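Side-chain contact in luciferase-like monooxygenase (PDB 4US5), which probably acts as a flavin-utilising monooxygenase of the bacterial luciferase family, inserting oxygen into its substrate: residues His247-Met250 with Val255-Leu258. Residues are numbered along the deposited sequence; the frame is centred on the assembly and turned at random.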
loop_
_atom_site.group_PDB
_atom_site.type_symbol
_atom_site.label_atom_id
_atom_site.label_comp_id
_atom_site.label_asym_id
_atom_site.label_seq_id
_atom_site.Cartn_x
_atom_site.Cartn_y
_atom_site.Cartn_z
ATOM N N HIS B 247 -27.612 13.494 -4.409
ATOM C CA HIS B 247 -27.867 13.561 -5.846
ATOM C C HIS B 247 -28.455 14.893 -6.312
ATOM O O HIS B 247 -28.114 15.365 -7.373
ATOM C CB HIS B 247 -28.779 12.433 -6.318
ATOM C CG HIS B 247 -28.035 11.239 -6.785
ATOM N ND1 HIS B 247 -27.509 10.318 -5.908
ATOM C CD2 HIS B 247 -27.667 10.840 -8.024
ATOM C CE1 HIS B 247 -26.853 9.398 -6.586
ATOM N NE2 HIS B 247 -26.975 9.668 -7.874
ATOM N N ARG B 248 -29.390 15.440 -5.544
ATOM C CA ARG B 248 -29.968 16.762 -5.876
ATOM C C ARG B 248 -28.836 17.760 -5.982
ATOM O O ARG B 248 -28.752 18.533 -6.947
ATOM C CB ARG B 248 -30.972 17.218 -4.805
ATOM C CG ARG B 248 -31.355 18.690 -4.935
ATOM C CD ARG B 248 -32.323 19.139 -3.856
ATOM N NE ARG B 248 -33.691 18.677 -4.101
ATOM C CZ ARG B 248 -34.722 18.956 -3.312
ATOM N NH1 ARG B 248 -34.565 19.707 -2.233
ATOM N NH2 ARG B 248 -35.921 18.510 -3.617
ATOM N N ARG B 249 -27.960 17.731 -4.982
ATOM C CA ARG B 249 -26.900 18.706 -4.888
ATOM C C ARG B 249 -25.901 18.551 -6.013
ATOM O O ARG B 249 -25.519 19.515 -6.636
ATOM C CB ARG B 249 -26.183 18.576 -3.539
ATOM C CG ARG B 249 -26.958 19.134 -2.372
ATOM C CD ARG B 249 -26.135 18.930 -1.115
ATOM N NE ARG B 249 -26.713 19.518 0.066
ATOM C CZ ARG B 249 -26.136 19.467 1.261
ATOM N NH1 ARG B 249 -25.004 18.760 1.436
ATOM N NH2 ARG B 249 -26.706 20.043 2.287
HETATM N N MSE B 250 -25.521 17.315 -6.304
HETATM C CA MSE B 250 -24.569 17.078 -7.390
HETATM C C MSE B 250 -25.154 17.511 -8.721
HETATM O O MSE B 250 -24.430 18.029 -9.574
HETATM C CB MSE B 250 -24.145 15.615 -7.456
HETATM C CG MSE B 250 -23.352 15.164 -6.218
HETATM SE SE MSE B 250 -21.546 15.954 -6.134
HETATM C CE MSE B 250 -20.621 14.854 -7.507
ATOM N N VAL B 255 -21.032 20.446 -4.662
ATOM C CA VAL B 255 -20.184 19.316 -4.250
ATOM C C VAL B 255 -19.795 19.440 -2.798
ATOM O O VAL B 255 -18.942 20.246 -2.437
ATOM C CB VAL B 255 -18.905 19.248 -5.130
ATOM C CG1 VAL B 255 -18.038 18.038 -4.748
ATOM C CG2 VAL B 255 -19.294 19.168 -6.602
ATOM N N ARG B 256 -20.420 18.632 -1.954
ATOM C CA ARG B 256 -20.153 18.654 -0.530
ATOM C C ARG B 256 -20.128 17.245 0.037
ATOM O O ARG B 256 -20.424 16.280 -0.656
ATOM C CB ARG B 256 -21.196 19.506 0.198
ATOM C CG ARG B 256 -21.006 20.995 -0.065
ATOM C CD ARG B 256 -21.939 21.817 0.828
ATOM N NE ARG B 256 -23.260 22.044 0.280
ATOM C CZ ARG B 256 -24.335 22.450 0.967
ATOM N NH1 ARG B 256 -24.316 22.654 2.283
ATOM N NH2 ARG B 256 -25.455 22.626 0.318
ATOM N N LEU B 257 -19.751 17.144 1.300
ATOM C CA LEU B 257 -19.734 15.898 2.000
ATOM C C LEU B 257 -21.155 15.345 2.124
ATOM O O LEU B 257 -22.133 16.087 1.990
ATOM C CB LEU B 257 -19.105 16.084 3.379
ATOM C CG LEU B 257 -17.706 16.735 3.437
ATOM C CD1 LEU B 257 -17.224 16.738 4.878
ATOM C CD2 LEU B 257 -16.704 16.035 2.535
ATOM N N LEU B 258 -21.275 14.022 2.377
ATOM C CA LEU B 258 -22.591 13.429 2.551
ATOM C C LEU B 258 -23.368 14.149 3.671
ATOM O O LEU B 258 -22.874 14.291 4.785
ATOM C CB LEU B 258 -22.509 11.934 2.871
ATOM C CG LEU B 258 -22.157 10.935 1.777
ATOM C CD1 LEU B 258 -22.463 9.508 2.285
ATOM C CD2 LEU B 258 -22.894 11.188 0.502
HETATM O O HOH W 1 -23.020 18.260 3.514
HETATM O O HOH W 2 -23.791 16.881 -0.247
#
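The guanidinium groups of R249 and R256 lie face to face, their centres 3.5 Å apart and their planes inclined by 18°, so the pair meets the criteria for an offset stack. The offset can be read from the atoms: NH2 of R256 sits over one face of R249, 3.4 Å from R249 NE, near the rim. Both of these nitrogens are donors and the charges are alike, so no bond joins them; compensation probably comes from D254, just before V255 in the loop, which forms a salt bridge with R256 NH2 and a long, weak ion pair with R249 NE. The chain shapes bring the groups together: R249 runs extended from CG to NE, whereas R256 bends at chi3 (-87°), and the two chains cross at about a right angle.

The stack lies where the last turn of helix 233-251 meets the loop leading to helix 261-268, at the surface of the TIM-barrel-type fold of the luciferase family; the centre of the contact lies about 20 Å from the centre of the chain.

The hydrated side is looser. R249 NH1 stands 4.0 Å from L257 O, and two waters bridge the gap, both lying in the plane of the guanidinium at its edge. One accepts from NH1 at 2.9 Å and donates to L257 O at 2.8 Å; the second spans the same two atoms. Replacing R249 by alanine is likely to strip the R256 guanidinium of the flat group stacked on one of its faces, leaving it held mainly through D254, and to cost the two waters their NH1 partner.

Apolar contact is sparse: the chain of selenomethionine M250, bent at chi2 and chi3, brings SE to 4.0 Å from V255 CG2, while L263 and P259 pack against R249 from beyond the two segments.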